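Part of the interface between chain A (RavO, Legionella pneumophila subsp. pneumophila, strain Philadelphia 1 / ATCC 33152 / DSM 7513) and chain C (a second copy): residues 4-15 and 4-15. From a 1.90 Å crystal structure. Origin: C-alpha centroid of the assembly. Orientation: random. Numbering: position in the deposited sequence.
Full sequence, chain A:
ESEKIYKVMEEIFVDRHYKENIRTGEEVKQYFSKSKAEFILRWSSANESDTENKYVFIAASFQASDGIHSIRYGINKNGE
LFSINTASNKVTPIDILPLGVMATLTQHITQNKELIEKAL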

ATOM      1  N   LYS A   4      -3.831   0.087  12.658  1.00 70.39           N
ATOM      2  CA  LYS A   4      -4.927  -0.112  11.718  1.00 65.14           C
ATOM      3  C   LYS A   4      -4.759   0.733  10.461  1.00 56.98           C
ATOM      4  O   LYS A   4      -5.327   0.396   9.417  1.00 55.52           O
ATOM      5  CB  LYS A   4      -6.261   0.181  12.403  1.00 66.43           C
ATOM      6  CG  LYS A   4      -6.498  -0.697  13.621  1.00 73.14           C
ATOM      7  CD  LYS A   4      -6.430  -2.150  13.192  1.00 75.19           C
ATOM      8  CE  LYS A   4      -6.156  -3.073  14.360  1.00 81.35           C
ATOM      9  NZ  LYS A   4      -5.611  -2.374  15.547  1.00 84.46           N
ATOM     10  N   ILE A   5      -3.970   1.809  10.524  1.00 54.15           N
ATOM     11  CA  ILE A   5      -3.725   2.606   9.323  1.00 51.28           C
ATOM     12  C   ILE A   5      -3.007   1.775   8.268  1.00 49.71           C
ATOM     13  O   ILE A   5      -3.300   1.879   7.071  1.00 46.59           O
ATOM     14  CB  ILE A   5      -2.941   3.886   9.666  1.00 52.17           C
ATOM     15  CG1 ILE A   5      -2.660   4.690   8.392  1.00 48.71           C
ATOM     16  CG2 ILE A   5      -1.647   3.551  10.399  1.00 54.69           C
ATOM     17  CD1 ILE A   5      -2.039   6.037   8.651  1.00 49.80           C
ATOM     18  N   TYR A   6      -2.060   0.935   8.686  1.00 51.76           N
ATOM     19  CA  TYR A   6      -1.333   0.129   7.712  1.00 50.93           C
ATOM     20  C   TYR A   6      -2.227  -0.929   7.081  1.00 48.59           C
ATOM     21  O   TYR A   6      -2.035  -1.284   5.915  1.00 46.35           O
ATOM     22  CB  TYR A   6      -0.111  -0.510   8.367  1.00 57.33           C
ATOM     23  CG  TYR A   6       0.814   0.503   8.995  1.00 61.31           C
ATOM     24  CD1 TYR A   6       1.522   1.406   8.210  1.00 59.96           C
ATOM     25  CD2 TYR A   6       0.972   0.567  10.371  1.00 67.54           C
ATOM     26  CE1 TYR A   6       2.368   2.337   8.782  1.00 63.56           C
ATOM     27  CE2 TYR A   6       1.813   1.495  10.951  1.00 71.01           C
ATOM     28  CZ  TYR A   6       2.508   2.377  10.152  1.00 68.80           C
ATOM     29  OH  TYR A   6       3.348   3.300  10.731  1.00 72.59           O
ATOM     30  N   LYS A   7      -3.214  -1.435   7.823  1.00 50.30           N
ATOM     31  CA  LYS A   7      -4.139  -2.391   7.225  1.00 51.48           C
ATOM     32  C   LYS A   7      -5.055  -1.712   6.212  1.00 46.29           C
ATOM     33  O   LYS A   7      -5.392  -2.305   5.180  1.00 43.58           O
ATOM     34  CB  LYS A   7      -4.952  -3.096   8.308  1.00 58.75           C
ATOM     35  CG  LYS A   7      -4.109  -3.863   9.318  1.00 66.97           C
ATOM     36  CD  LYS A   7      -3.034  -4.698   8.635  1.00 69.73           C
ATOM     37  CE  LYS A   7      -3.621  -5.860   7.845  1.00 71.32           C
ATOM     38  NZ  LYS A   7      -2.592  -6.464   6.956  1.00 71.55           N
ATOM     39  N   VAL A   8      -5.465  -0.468   6.481  1.00 43.35           N
ATOM     40  CA  VAL A   8      -6.273   0.267   5.512  1.00 40.91           C
ATOM     41  C   VAL A   8      -5.444   0.609   4.281  1.00 39.65           C
ATOM     42  O   VAL A   8      -5.923   0.508   3.145  1.00 37.19           O
ATOM     43  CB  VAL A   8      -6.876   1.529   6.157  1.00 42.82           C
ATOM     44  CG1 VAL A   8      -7.712   2.302   5.145  1.00 41.00           C
ATOM     45  CG2 VAL A   8      -7.723   1.156   7.369  1.00 45.69           C
ATOM     46  N   MET A   9      -4.186   1.013   4.484  1.00 40.28           N
ATOM     47  CA  MET A   9      -3.304   1.294   3.358  1.00 38.72           C
ATOM     48  C   MET A   9      -3.054   0.040   2.535  1.00 38.94           C
ATOM     49  O   MET A   9      -3.022   0.097   1.301  1.00 37.96           O
ATOM     50  CB  MET A   9      -1.981   1.869   3.854  1.00 41.36           C
ATOM     51  CG  MET A   9      -2.079   3.294   4.352  1.00 47.45           C
ATOM     52  SD  MET A   9      -0.588   3.763   5.240  1.00 55.33           S
ATOM     53  CE  MET A   9       0.674   3.115   4.151  1.00 54.08           C
ATOM     54  N   GLU A  10      -2.862  -1.098   3.205  1.00 35.31           N
ATOM     55  CA  GLU A  10      -2.715  -2.368   2.501  1.00 38.16           C
ATOM     56  C   GLU A  10      -3.906  -2.623   1.591  1.00 36.82           C
ATOM     57  O   GLU A  10      -3.742  -2.973   0.416  1.00 37.41           O
ATOM     58  CB  GLU A  10      -2.551  -3.513   3.508  1.00 40.84           C
ATOM     59  CG  GLU A  10      -2.161  -4.860   2.891  1.00 40.20           C
ATOM     60  CD  GLU A  10      -2.451  -6.041   3.818  1.00 47.26           C
ATOM     61  OE1 GLU A  10      -3.535  -6.055   4.436  1.00 53.19           O
ATOM     62  OE2 GLU A  10      -1.605  -6.951   3.937  1.00 47.34           O
ATOM     63  N   GLU A  11      -5.119  -2.443   2.119  1.00 39.11           N
ATOM     64  CA  GLU A  11      -6.323  -2.708   1.341  1.00 39.02           C
ATOM     65  C   GLU A  11      -6.378  -1.828   0.098  1.00 35.61           C
ATOM     66  O   GLU A  11      -6.793  -2.281  -0.974  1.00 33.00           O
ATOM     67  CB  GLU A  11      -7.562  -2.485   2.212  1.00 43.84           C
ATOM     68  CG  GLU A  11      -8.276  -3.766   2.617  1.00 52.70           C
ATOM     69  CD  GLU A  11      -9.463  -3.516   3.534  1.00 60.07           C
ATOM     70  OE1 GLU A  11      -9.248  -3.162   4.713  1.00 63.72           O
ATOM     71  OE2 GLU A  11     -10.614  -3.676   3.075  1.00 62.33           O
ATOM     72  N   ILE A  12      -5.951  -0.571   0.219  1.00 29.34           N
ATOM     73  CA  ILE A  12      -6.009   0.350  -0.915  1.00 32.88           C
ATOM     74  C   ILE A  12      -4.891   0.058  -1.906  1.00 32.35           C
ATOM     75  O   ILE A  12      -5.125  -0.053  -3.115  1.00 31.88           O
ATOM     76  CB  ILE A  12      -5.958   1.810  -0.421  1.00 32.85           C
ATOM     77  CG1 ILE A  12      -7.195   2.141   0.414  1.00 34.85           C
ATOM     78  CG2 ILE A  12      -5.836   2.797  -1.598  1.00 32.78           C
ATOM     79  CD1 ILE A  12      -7.199   3.558   0.947  1.00 35.22           C
ATOM     80  N   PHE A  13      -3.659  -0.076  -1.411  1.00 32.62           N
ATOM     81  CA  PHE A  13      -2.504  -0.108  -2.301  1.00 30.62           C
ATOM     82  C   PHE A  13      -2.382  -1.415  -3.074  1.00 31.64           C
ATOM     83  O   PHE A  13      -1.712  -1.439  -4.114  1.00 29.11           O
ATOM     84  CB  PHE A  13      -1.222   0.144  -1.508  1.00 31.03           C
ATOM     85  CG  PHE A  13      -1.108   1.546  -0.973  1.00 32.63           C
ATOM     86  CD1 PHE A  13      -1.788   2.590  -1.577  1.00 33.11           C
ATOM     87  CD2 PHE A  13      -0.317   1.818   0.133  1.00 37.03           C
ATOM     88  CE1 PHE A  13      -1.683   3.881  -1.085  1.00 35.52           C
ATOM     89  CE2 PHE A  13      -0.207   3.108   0.631  1.00 37.79           C
ATOM     90  CZ  PHE A  13      -0.889   4.140   0.024  1.00 36.46           C
ATOM     91  N   VAL A  14      -2.998  -2.504  -2.604  1.00 31.68           N
ATOM     92  CA  VAL A  14      -2.962  -3.746  -3.376  1.00 38.70           C
ATOM     93  C   VAL A  14      -4.037  -3.795  -4.449  1.00 36.38           C
ATOM     94  O   VAL A  14      -4.001  -4.688  -5.304  1.00 34.81           O
ATOM     95  CB  VAL A  14      -3.112  -5.009  -2.500  1.00 34.56           C
ATOM     96  CG1 VAL A  14      -2.130  -5.000  -1.336  1.00 35.87           C
ATOM     97  CG2 VAL A  14      -4.540  -5.135  -1.986  1.00 39.68           C
ATOM     98  N   ASP A  15      -4.994  -2.875  -4.426  1.00 30.45           N
ATOM     99  CA  ASP A  15      -6.126  -2.951  -5.334  1.00 33.42           C
ATOM    100  C   ASP A  15      -5.711  -2.491  -6.728  1.00 32.60           C
ATOM    101  O   ASP A  15      -4.884  -1.589  -6.883  1.00 30.28           O
ATOM    102  CB  ASP A  15      -7.287  -2.101  -4.820  1.00 32.09           C
ATOM    103  CG  ASP A  15      -8.551  -2.280  -5.637  1.00 35.40           C
ATOM    104  OD1 ASP A  15      -9.367  -3.156  -5.286  1.00 38.44           O
ATOM    105  OD2 ASP A  15      -8.719  -1.558  -6.643  1.00 35.36           O
TER
ATOM    106  N   LYS C   4       7.846   9.428   6.245  1.00 78.79           N
ATOM    107  CA  LYS C   4       8.384   8.554   5.201  1.00 73.05           C
ATOM    108  C   LYS C   4       7.970   7.084   5.207  1.00 68.12           C
ATOM    109  O   LYS C   4       8.031   6.423   4.170  1.00 52.07           O
ATOM    110  CB  LYS C   4       9.913   8.650   5.178  1.00 71.55           C
ATOM    111  CG  LYS C   4      10.444   9.980   4.668  1.00 76.07           C
ATOM    112  CD  LYS C   4      11.928  10.132   4.960  1.00 78.49           C
ATOM    113  CE  LYS C   4      12.364  11.585   4.869  1.00 84.92           C
ATOM    114  NZ  LYS C   4      12.571  12.013   3.457  1.00 85.96           N
ATOM    115  N   ILE C   5       7.556   6.566   6.355  1.00 54.19           N
ATOM    116  CA  ILE C   5       7.184   5.155   6.423  1.00 49.11           C
ATOM    117  C   ILE C   5       5.976   4.871   5.545  1.00 46.89           C
ATOM    118  O   ILE C   5       5.843   3.772   4.998  1.00 42.67           O
ATOM    119  CB  ILE C   5       6.929   4.716   7.880  1.00 55.81           C
ATOM    120  CG1 ILE C   5       6.781   3.191   7.946  1.00 52.59           C
ATOM    121  CG2 ILE C   5       5.700   5.410   8.458  1.00 52.54           C
ATOM    122  CD1 ILE C   5       6.241   2.673   9.264  1.00 54.80           C
ATOM    123  N   TYR C   6       5.090   5.854   5.373  1.00 50.13           N
ATOM    124  CA  TYR C   6       3.866   5.615   4.618  1.00 48.75           C
ATOM    125  C   TYR C   6       4.157   5.367   3.143  1.00 50.58           C
ATOM    126  O   TYR C   6       3.514   4.517   2.512  1.00 47.94           O
ATOM    127  CB  TYR C   6       2.913   6.793   4.799  1.00 53.59           C
ATOM    128  CG  TYR C   6       2.439   6.937   6.222  1.00 55.72           C
ATOM    129  CD1 TYR C   6       1.894   5.854   6.897  1.00 56.13           C
ATOM    130  CD2 TYR C   6       2.549   8.144   6.898  1.00 62.49           C
ATOM    131  CE1 TYR C   6       1.460   5.970   8.207  1.00 58.83           C
ATOM    132  CE2 TYR C   6       2.114   8.270   8.209  1.00 66.51           C
ATOM    133  CZ  TYR C   6       1.572   7.178   8.857  1.00 64.52           C
ATOM    134  OH  TYR C   6       1.140   7.293  10.160  1.00 68.14           O
ATOM    135  N   LYS C   7       5.148   6.084   2.622  1.00 52.91           N
ATOM    136  CA  LYS C   7       5.568   5.936   1.237  1.00 54.45           C
ATOM    137  C   LYS C   7       6.231   4.576   1.072  1.00 49.27           C
ATOM    138  O   LYS C   7       5.878   3.811   0.173  1.00 47.56           O
ATOM    139  CB  LYS C   7       6.539   7.051   0.846  1.00 63.03           C
ATOM    140  CG  LYS C   7       6.547   7.372  -0.640  1.00 69.70           C
ATOM    141  CD  LYS C   7       5.354   6.747  -1.346  1.00 71.14           C
ATOM    142  CE  LYS C   7       5.405   7.000  -2.844  1.00 76.47           C
ATOM    143  NZ  LYS C   7       6.575   6.333  -3.481  1.00 76.11           N
ATOM    144  N   VAL C   8       7.194   4.270   1.941  1.00 47.49           N
ATOM    145  CA  VAL C   8       7.870   2.975   1.874  1.00 42.02           C
ATOM    146  C   VAL C   8       6.843   1.850   1.853  1.00 38.35           C
ATOM    147  O   VAL C   8       6.969   0.884   1.090  1.00 33.33           O
ATOM    148  CB  VAL C   8       8.857   2.815   3.046  1.00 41.99           C
ATOM    149  CG1 VAL C   8       9.335   1.370   3.138  1.00 36.70           C
ATOM    150  CG2 VAL C   8      10.035   3.756   2.887  1.00 43.41           C
ATOM    151  N   MET C   9       5.794   1.973   2.672  1.00 38.23           N
ATOM    152  CA  MET C   9       4.751   0.953   2.702  1.00 37.07           C
ATOM    153  C   MET C   9       3.992   0.897   1.385  1.00 35.93           C
ATOM    154  O   MET C   9       3.574  -0.181   0.948  1.00 32.42           O
ATOM    155  CB  MET C   9       3.799   1.212   3.870  1.00 41.21           C
ATOM    156  CG  MET C   9       4.420   0.981   5.247  1.00 46.41           C
ATOM    157  SD  MET C   9       5.191  -0.643   5.436  1.00 46.39           S
ATOM    158  CE  MET C   9       6.892  -0.234   5.158  1.00 47.65           C
ATOM    159  N   GLU C  10       3.814   2.044   0.727  1.00 38.06           N
ATOM    160  CA  GLU C  10       3.180   2.031  -0.585  1.00 38.09           C
ATOM    161  C   GLU C  10       4.027   1.264  -1.594  1.00 34.93           C
ATOM    162  O   GLU C  10       3.495   0.481  -2.390  1.00 34.85           O
ATOM    163  CB  GLU C  10       2.940   3.457  -1.072  1.00 43.63           C
ATOM    164  CG  GLU C  10       1.977   3.561  -2.244  1.00 45.66           C
ATOM    165  CD  GLU C  10       2.510   4.454  -3.338  1.00 51.10           C
ATOM    166  OE1 GLU C  10       1.746   5.234  -3.937  1.00 54.92           O
ATOM    167  OE2 GLU C  10       3.715   4.347  -3.612  1.00 51.65           O
ATOM    168  N   GLU C  11       5.348   1.476  -1.580  1.00 35.09           N
ATOM    169  CA  GLU C  11       6.222   0.748  -2.499  1.00 34.74           C
ATOM    170  C   GLU C  11       6.101  -0.751  -2.304  1.00 29.92           C
ATOM    171  O   GLU C  11       6.159  -1.510  -3.276  1.00 28.86           O
ATOM    172  CB  GLU C  11       7.685   1.167  -2.325  1.00 41.15           C
ATOM    173  CG  GLU C  11       8.016   2.524  -2.929  1.00 50.10           C
ATOM    174  CD  GLU C  11       9.464   2.946  -2.719  1.00 57.97           C
ATOM    175  OE1 GLU C  11      10.380   2.144  -2.993  1.00 59.11           O
ATOM    176  OE2 GLU C  11       9.662   4.089  -2.233  1.00 63.18           O
ATOM    177  N   ILE C  12       5.965  -1.198  -1.055  1.00 27.49           N
ATOM    178  CA  ILE C  12       5.912  -2.628  -0.764  1.00 26.98           C
ATOM    179  C   ILE C  12       4.549  -3.203  -1.128  1.00 25.93           C
ATOM    180  O   ILE C  12       4.458  -4.219  -1.828  1.00 25.53           O
ATOM    181  CB  ILE C  12       6.262  -2.874   0.717  1.00 28.28           C
ATOM    182  CG1 ILE C  12       7.731  -2.517   0.975  1.00 30.39           C
ATOM    183  CG2 ILE C  12       5.936  -4.327   1.139  1.00 28.61           C
ATOM    184  CD1 ILE C  12       8.102  -2.491   2.441  1.00 34.33           C
ATOM    185  N   PHE C  13       3.473  -2.548  -0.679  1.00 23.94           N
ATOM    186  CA  PHE C  13       2.131  -3.093  -0.869  1.00 25.75           C
ATOM    187  C   PHE C  13       1.731  -3.181  -2.341  1.00 28.80           C
ATOM    188  O   PHE C  13       0.970  -4.078  -2.723  1.00 28.45           O
ATOM    189  CB  PHE C  13       1.120  -2.248  -0.104  1.00 28.21           C
ATOM    190  CG  PHE C  13       1.177  -2.444   1.382  1.00 28.92           C
ATOM    191  CD1 PHE C  13       1.701  -3.608   1.915  1.00 28.85           C
ATOM    192  CD2 PHE C  13       0.706  -1.469   2.242  1.00 34.30           C
ATOM    193  CE1 PHE C  13       1.754  -3.798   3.290  1.00 32.06           C
ATOM    194  CE2 PHE C  13       0.750  -1.656   3.623  1.00 36.68           C
ATOM    195  CZ  PHE C  13       1.278  -2.821   4.142  1.00 34.93           C
ATOM    196  N   VAL C  14       2.183  -2.237  -3.174  1.00 30.19           N
ATOM    197  CA  VAL C  14       1.781  -2.260  -4.581  1.00 31.63           C
ATOM    198  C   VAL C  14       2.555  -3.302  -5.374  1.00 30.41           C
ATOM    199  O   VAL C  14       2.134  -3.667  -6.480  1.00 32.74           O
ATOM    200  CB  VAL C  14       1.963  -0.897  -5.276  1.00 33.00           C
ATOM    201  CG1 VAL C  14       1.197   0.210  -4.559  1.00 32.76           C
ATOM    202  CG2 VAL C  14       3.440  -0.555  -5.393  1.00 33.49           C
ATOM    203  N   ASP C  15       3.665  -3.794  -4.835  1.00 28.06           N
ATOM    204  CA  ASP C  15       4.536  -4.685  -5.582  1.00 29.94           C
ATOM    205  C   ASP C  15       3.853  -6.018  -5.866  1.00 30.43           C
ATOM    206  O   ASP C  15       3.073  -6.526  -5.052  1.00 28.10           O
ATOM    207  CB  ASP C  15       5.834  -4.910  -4.811  1.00 27.53           C
ATOM    208  CG  ASP C  15       6.866  -5.618  -5.642  1.00 31.14           C
ATOM    209  OD1 ASP C  15       6.909  -6.859  -5.565  1.00 30.55           O
ATOM    210  OD2 ASP C  15       7.602  -4.935  -6.397  1.00 30.53           O
TER
HETATM  211  O   HOH W   1       2.010   4.802  12.396  1.00 62.89           O

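The two helices cross at 42° between their N-to-C directions, with axes 9.4 Å apart at closest approach, and the contact between the stretches buries 603 Å² in all. No direct hydrogen bond joins them, so the evidence for association lies in apolar packing, and most of it centres on Phe C13, Phe A13 and Tyr A6.

Phe C13 gives up the most surface, 120 Å². Its CA-to-CB bond points toward chain A, and its m rotamer (chi1 -73°) places the ring against the helical turn from Tyr A6 to Glu A10. Glu A10 lies over one face: its CB is 4.0 Å from the ring centroid and only 17° off the ring normal, which identifies a CH-pi contact. The ring also reaches backbone, with CE2 of Phe C13 3.6 Å from O of Tyr A6. That oxygen already accepts a helical hydrogen bond from N of Glu A10 (2.8 Å).

Phe A13, with 95 Å² covered, repeats the arrangement in nearly the same conformation (chi1 -68°, chi2 -24°, against -23° for chi2 of Phe C13). Here CG of Glu C10 stands 3.5 Å from the ring centroid of Phe A13, 7° off the normal, so this CH-pi contact is the shorter and more nearly perpendicular of the two. Within each chain the same glutamate forms a salt bridge to the lysine three residues earlier: NZ of Lys A7 lies 2.7 Å from OE1 of Glu A10, and NZ of Lys C7 lies 3.5 Å from OE2 of Glu C10. The two phenylalanines meet through their methylenes, CB of Phe A13 to CB of Phe C13 at 3.6 Å. Beside them, CG1 of Val C14 approaches O of Phe A13 to 3.4 Å, and CG1 of Val A14 approaches O of Phe C13 to 3.5 Å.

Toward the N-terminal ends, Tyr A6 loses 82 Å². Its CA-to-CB bond points sideways, yet the end of the side chain comes nearer to chain C: OH of Tyr A6 is 3.3 Å from CD1 of Ile C5, and CE1 of Tyr A6 is 3.8 Å from CE1 of Tyr C6. The tyrosine rings form an oblique pair, with centroids 6.0 Å apart and planes at 33°. A water links their hydroxyls unevenly, 2.6 Å from OH of Tyr A6 and, in a weak bond, 3.5 Å from OH of Tyr C6. Between the tyrosines and phenylalanines, CE of Met A9 packs 3.7 Å from CB of Met C9.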